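Local coordinates for protein omega-class glutathione S-transferase (Bombyx mori, PDB 3WD6) that binds glutathione and probably acts, like other omega-class transferases, in glutathione-dependent transfer and dehydroascorbate reduction, at residues Tyr40-Ile45 / Ile182-Glu187; Asp21-Phe26 / Pro66-Thr71. One frame throughout, in Å; residues are numbered along the deposited sequence.

Contact 1: Tyr40-Ile45 / Ile182-Glu187. With GSH (glutathione), chain J.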
# COMPACT_ATOMS: atom_id res chain seq x y z
N TYR A 40 2.41 -1.24 -2.83
CA TYR A 40 1.40 -1.46 -3.87
C TYR A 40 0.55 -2.67 -3.52
O TYR A 40 -0.69 -2.61 -3.60
CB TYR A 40 2.03 -1.58 -5.26
CG TYR A 40 2.60 -0.27 -5.72
CD1 TYR A 40 1.77 0.74 -6.21
CD2 TYR A 40 3.97 -0.01 -5.62
CE1 TYR A 40 2.29 1.96 -6.62
CE2 TYR A 40 4.50 1.21 -6.02
CZ TYR A 40 3.66 2.19 -6.52
OH TYR A 40 4.18 3.40 -6.91
N ALA A 41 1.20 -3.75 -3.14
CA ALA A 41 0.48 -4.94 -2.72
C ALA A 41 -0.36 -4.66 -1.47
O ALA A 41 -1.42 -5.27 -1.28
CB ALA A 41 1.45 -6.08 -2.49
N GLN A 42 0.10 -3.73 -0.62
CA GLN A 42 -0.64 -3.38 0.60
C GLN A 42 -2.06 -2.87 0.29
O GLN A 42 -3.01 -3.13 1.05
CB GLN A 42 0.11 -2.36 1.46
CG GLN A 42 -0.54 -2.12 2.82
CD GLN A 42 0.23 -1.12 3.68
OE1 GLN A 42 1.25 -0.56 3.23
NE2 GLN A 42 -0.26 -0.89 4.91
N ARG A 43 -2.20 -2.16 -0.82
CA ARG A 43 -3.51 -1.72 -1.29
C ARG A 43 -4.49 -2.88 -1.38
O ARG A 43 -5.66 -2.75 -0.97
CB ARG A 43 -3.39 -1.07 -2.68
CG ARG A 43 -2.78 0.29 -2.66
CD ARG A 43 -2.44 0.70 -4.04
NE ARG A 43 -2.27 2.15 -4.15
CZ ARG A 43 -1.94 2.77 -5.27
NH1 ARG A 43 -1.71 2.06 -6.38
NH2 ARG A 43 -1.84 4.10 -5.27
N THR A 44 -4.02 -4.01 -1.91
CA THR A 44 -4.89 -5.16 -2.10
C THR A 44 -5.26 -5.77 -0.74
O THR A 44 -6.43 -6.10 -0.50
CB THR A 44 -4.23 -6.19 -3.04
OG1 THR A 44 -3.95 -5.57 -4.31
CG2 THR A 44 -5.14 -7.40 -3.23
N ILE A 45 -4.27 -5.93 0.15
CA ILE A 45 -4.52 -6.38 1.53
C ILE A 45 -5.54 -5.51 2.28
O ILE A 45 -6.47 -6.02 2.91
CB ILE A 45 -3.21 -6.35 2.37
CG1 ILE A 45 -2.07 -7.08 1.65
CG2 ILE A 45 -3.45 -6.88 3.77
CD1 ILE A 45 -2.36 -8.55 1.41
N ILE A 182 -4.07 5.35 -0.76
CA ILE A 182 -2.91 6.19 -0.50
C ILE A 182 -2.25 5.82 0.83
O ILE A 182 -1.08 6.16 1.08
CB ILE A 182 -3.27 7.71 -0.54
CG1 ILE A 182 -4.06 8.15 0.70
CG2 ILE A 182 -4.05 8.05 -1.81
CD1 ILE A 182 -4.59 9.60 0.61
N TRP A 183 -2.99 5.09 1.67
CA TRP A 183 -2.51 4.81 3.02
C TRP A 183 -1.05 4.27 3.12
O TRP A 183 -0.30 4.68 4.01
CB TRP A 183 -3.46 3.85 3.77
CG TRP A 183 -2.78 3.40 5.02
CD1 TRP A 183 -2.27 2.16 5.29
CD2 TRP A 183 -2.47 4.22 6.15
NE1 TRP A 183 -1.67 2.16 6.54
CE2 TRP A 183 -1.78 3.41 7.08
CE3 TRP A 183 -2.72 5.56 6.46
CZ2 TRP A 183 -1.33 3.91 8.31
CZ3 TRP A 183 -2.28 6.05 7.69
CH2 TRP A 183 -1.58 5.22 8.60
N PRO A 184 -0.66 3.35 2.24
CA PRO A 184 0.66 2.73 2.45
C PRO A 184 1.80 3.76 2.53
O PRO A 184 2.82 3.55 3.22
CB PRO A 184 0.84 1.85 1.21
CG PRO A 184 -0.57 1.51 0.79
CD PRO A 184 -1.37 2.77 1.07
N TRP A 185 1.65 4.86 1.79
CA TRP A 185 2.72 5.85 1.80
C TRP A 185 2.70 6.65 3.08
O TRP A 185 3.76 6.96 3.62
CB TRP A 185 2.74 6.68 0.52
CG TRP A 185 3.18 5.78 -0.57
CD1 TRP A 185 4.47 5.50 -0.93
CD2 TRP A 185 2.34 4.93 -1.37
NE1 TRP A 185 4.48 4.56 -1.94
CE2 TRP A 185 3.20 4.19 -2.23
CE3 TRP A 185 0.96 4.73 -1.47
CZ2 TRP A 185 2.71 3.28 -3.17
CZ3 TRP A 185 0.47 3.82 -2.41
CH2 TRP A 185 1.35 3.11 -3.24
N PHE A 186 1.51 6.93 3.60
CA PHE A 186 1.43 7.52 4.93
C PHE A 186 2.02 6.59 6.01
O PHE A 186 2.66 7.08 6.96
CB PHE A 186 0.00 7.93 5.26
CG PHE A 186 -0.47 9.11 4.46
CD1 PHE A 186 0.41 10.17 4.16
CD2 PHE A 186 -1.77 9.16 3.97
CE1 PHE A 186 -0.02 11.27 3.40
CE2 PHE A 186 -2.21 10.26 3.22
CZ PHE A 186 -1.33 11.31 2.93
N GLU A 187 1.81 5.27 5.88
CA GLU A 187 2.35 4.34 6.85
C GLU A 187 3.87 4.49 6.86
O GLU A 187 4.51 4.47 7.92
CB GLU A 187 1.96 2.88 6.55
CG GLU A 187 2.43 1.90 7.64
CD GLU A 187 1.82 0.49 7.54
OE1 GLU A 187 2.54 -0.50 7.84
OE2 GLU A 187 0.62 0.35 7.19
N1 GSH J . 1.73 -0.39 -11.01
CA1 GSH J . 1.91 -1.60 -10.19
C1 GSH J . 0.77 -1.78 -9.19
O11 GSH J . 0.43 -2.95 -8.78
O12 GSH J . 0.13 -0.75 -8.78
CB1 GSH J . 3.26 -1.52 -9.50
CG1 GSH J . 3.56 -2.50 -8.42
CD1 GSH J . 5.01 -2.64 -8.05
OE1 GSH J . 5.84 -1.79 -8.36
N2 GSH J . 5.46 -3.78 -7.30
CA2 GSH J . 6.89 -3.86 -7.00
C2 GSH J . 7.46 -5.04 -7.76
O2 GSH J . 6.82 -6.08 -7.80
CB2 GSH J . 7.08 -4.09 -5.54
SG2 GSH J . 6.92 -2.73 -4.45
N3 GSH J . 8.74 -4.92 -8.42
CA3 GSH J . 9.29 -6.07 -9.15
C3 GSH J . 10.76 -6.14 -9.24
O31 GSH J . 11.44 -6.21 -8.18
O32 GSH J . 11.33 -6.14 -10.36
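Tyr40 lays one face of its ring over the benzo edge of Trp185, with Tyr40 CZ 3.6 Å from Trp185 CZ2. The pair is edge-to-face (T-shaped), its planes 69° apart, and the opposite face of the tyrosine ring lies against glutathione, whose CB1 sits above the rim. Tyrosine suits this place because both its faces are used while its OH bonds to Gln130. An alanine here would probably leave the Trp185 edge and the glutathione CB1 without the ring that separates them. Arg43, extended from CG to NE, sets one guanidinium face over the edge of the same indole, Arg43 NE lying 3.7 Å from Trp185 CZ3; Met181 O accepts from NE and Ser92 OG from NH1. Gln42 has CG anti to its backbone N (chi1 -172°) and reaches across Pro184, its OE1 3.2 Å from Pro184 CB and accepting from Arg188 NH1. Gln42 NE2 donates to Glu187 OE2 at 2.7 Å, from above the carboxylate plane, while Trp183 NE1 gives that oxygen a second bond of 3.0 Å at its anti lone pair. Two N-H donors on one buried carboxylate oxygen would probably stabilise its charge, and the one from Gln42 links the two domains.

Contact 2: Asp21-Phe26 / Pro66-Thr71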
# COMPACT_ATOMS: atom_id res chain seq x y z
N ASP A 21 11.48 -22.54 -5.33
CA ASP A 21 10.36 -22.81 -4.45
C ASP A 21 9.20 -23.36 -5.26
O ASP A 21 8.97 -22.95 -6.40
CB ASP A 21 9.96 -21.54 -3.71
CG ASP A 21 10.87 -21.24 -2.53
OD1 ASP A 21 11.33 -22.20 -1.86
OD2 ASP A 21 11.13 -20.05 -2.26
N PRO A 22 8.47 -24.32 -4.69
CA PRO A 22 7.29 -24.87 -5.37
C PRO A 22 6.09 -23.90 -5.30
O PRO A 22 5.94 -23.15 -4.31
CB PRO A 22 6.97 -26.15 -4.56
CG PRO A 22 8.06 -26.28 -3.50
CD PRO A 22 8.67 -24.92 -3.35
N LEU A 23 5.27 -23.91 -6.34
CA LEU A 23 4.02 -23.15 -6.40
C LEU A 23 2.90 -23.89 -5.65
O LEU A 23 2.47 -24.95 -6.08
CB LEU A 23 3.60 -23.00 -7.87
CG LEU A 23 2.26 -22.38 -8.24
CD1 LEU A 23 2.06 -21.10 -7.46
CD2 LEU A 23 2.15 -22.11 -9.76
N PRO A 24 2.43 -23.33 -4.52
CA PRO A 24 1.34 -23.99 -3.78
C PRO A 24 0.08 -24.15 -4.65
O PRO A 24 -0.33 -23.20 -5.32
CB PRO A 24 1.06 -23.03 -2.62
CG PRO A 24 2.34 -22.20 -2.50
CD PRO A 24 2.85 -22.06 -3.90
N PRO A 25 -0.53 -25.34 -4.64
CA PRO A 25 -1.71 -25.60 -5.47
C PRO A 25 -2.90 -24.73 -5.07
O PRO A 25 -3.09 -24.50 -3.88
CB PRO A 25 -2.04 -27.08 -5.18
CG PRO A 25 -1.33 -27.40 -3.88
CD PRO A 25 -0.11 -26.52 -3.84
N PHE A 26 -3.68 -24.25 -6.03
CA PHE A 26 -4.90 -23.49 -5.72
C PHE A 26 -5.84 -24.37 -4.89
O PHE A 26 -5.92 -25.58 -5.12
CB PHE A 26 -5.57 -23.03 -7.02
CG PHE A 26 -6.75 -22.09 -6.81
CD1 PHE A 26 -6.55 -20.72 -6.66
CD2 PHE A 26 -8.06 -22.58 -6.80
CE1 PHE A 26 -7.63 -19.86 -6.49
CE2 PHE A 26 -9.14 -21.73 -6.62
CZ PHE A 26 -8.92 -20.36 -6.48
N PRO A 66 10.46 -16.43 -7.98
CA PRO A 66 10.06 -17.78 -8.41
C PRO A 66 9.87 -17.81 -9.92
O PRO A 66 9.37 -16.87 -10.56
CB PRO A 66 8.72 -18.00 -7.69
CG PRO A 66 8.81 -17.15 -6.47
CD PRO A 66 9.57 -15.91 -6.92
N GLU A 67 10.31 -18.92 -10.50
CA GLU A 67 10.22 -19.16 -11.92
C GLU A 67 8.78 -19.00 -12.46
O GLU A 67 8.57 -18.45 -13.56
CB GLU A 67 10.79 -20.56 -12.21
CG GLU A 67 10.25 -21.68 -11.26
CD GLU A 67 11.01 -21.83 -9.92
OE1 GLU A 67 12.11 -21.25 -9.76
OE2 GLU A 67 10.49 -22.56 -9.02
N TRP A 68 7.79 -19.43 -11.66
CA TRP A 68 6.38 -19.46 -12.08
C TRP A 68 5.58 -18.16 -11.86
O TRP A 68 4.35 -18.15 -12.03
CB TRP A 68 5.65 -20.62 -11.38
CG TRP A 68 6.01 -20.68 -9.94
CD1 TRP A 68 6.88 -21.54 -9.36
CD2 TRP A 68 5.53 -19.81 -8.90
NE1 TRP A 68 6.97 -21.29 -8.01
CE2 TRP A 68 6.15 -20.23 -7.70
CE3 TRP A 68 4.64 -18.73 -8.87
CZ2 TRP A 68 5.91 -19.60 -6.47
CZ3 TRP A 68 4.40 -18.10 -7.64
CH2 TRP A 68 5.03 -18.54 -6.46
N LEU A 69 6.25 -17.08 -11.50
CA LEU A 69 5.56 -15.84 -11.15
C LEU A 69 4.80 -15.23 -12.32
O LEU A 69 3.61 -14.90 -12.19
CB LEU A 69 6.52 -14.81 -10.57
CG LEU A 69 5.88 -13.48 -10.18
CD1 LEU A 69 4.82 -13.68 -9.10
CD2 LEU A 69 6.95 -12.50 -9.73
N THR A 70 5.49 -15.06 -13.45
CA THR A 70 4.92 -14.42 -14.64
C THR A 70 3.70 -15.17 -15.15
O THR A 70 2.91 -14.65 -15.94
CB THR A 70 5.95 -14.28 -15.79
OG1 THR A 70 6.76 -15.46 -15.85
CG2 THR A 70 6.85 -13.07 -15.57
N THR A 71 3.58 -16.42 -14.71
CA THR A 71 2.40 -17.24 -14.96
C THR A 71 1.17 -16.68 -14.26
O THR A 71 0.04 -16.81 -14.75
CB THR A 71 2.69 -18.67 -14.46
OG1 THR A 71 3.25 -19.43 -15.53
CG2 THR A 71 1.43 -19.34 -13.95
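Leu23 CB stands over one face of the Trp68 indole, 3.7 Å from the centroid of the five-membered ring and almost on its normal, a CH-pi contact. Leucine suits the place because its branches spread the contact: CG, anti to the backbone N (chi1 174°), is turned to the ring, and chi2 (47°) brings CD1 over the benzo ring, 3.8 Å from Trp68 CE3, while CD2 lies nearer Trp68 CG and CB. On the opposite face is Pro66, whose CB is 3.3 Å above the ring plane. Tryptophan fits here because it offers two broad faces to Leu23 and Pro66 and an N-H at its rim, where NE1 donates to Asp21 O at 3.1 Å. That bond is nearly straight, 167° at the hydrogen, and lies in the indole plane, although the donor stands above the carbonyl plane; it helps to fix how the ring is turned. Glu67 comes up beside the same carbonyl without bonding to it, its carboxylate held instead by Lys19 and the backbone N of Gly20. Pro66 to Leu69 form a type I beta turn, whose tryptophan holds the proline-rich connection between strands 16-17 and 31-34 against the segment after strand 56-60, within the thioredoxin-like fold.

Overall arrangement
The centres of the two contacts lie 24 Å apart, with about 11 Å between their nearest atoms, so they do not touch. Along the chain their segments alternate: 21-26, then 40-45, 66-71 and finally 182-187. Contact 2 is at the surface, where the loop between strands 16-17 and 31-34 meets the turn that follows strand 56-60, these three strands being neighbours in the mixed sheet. Contact 1 is buried near the centre of the chain, where helix 39-51 of the thioredoxin-like domain meets helix 177-189 of the helical C-terminal domain. One therefore fastens a surface connection of the N-terminal domain, the other joins the two domains beside bound glutathione.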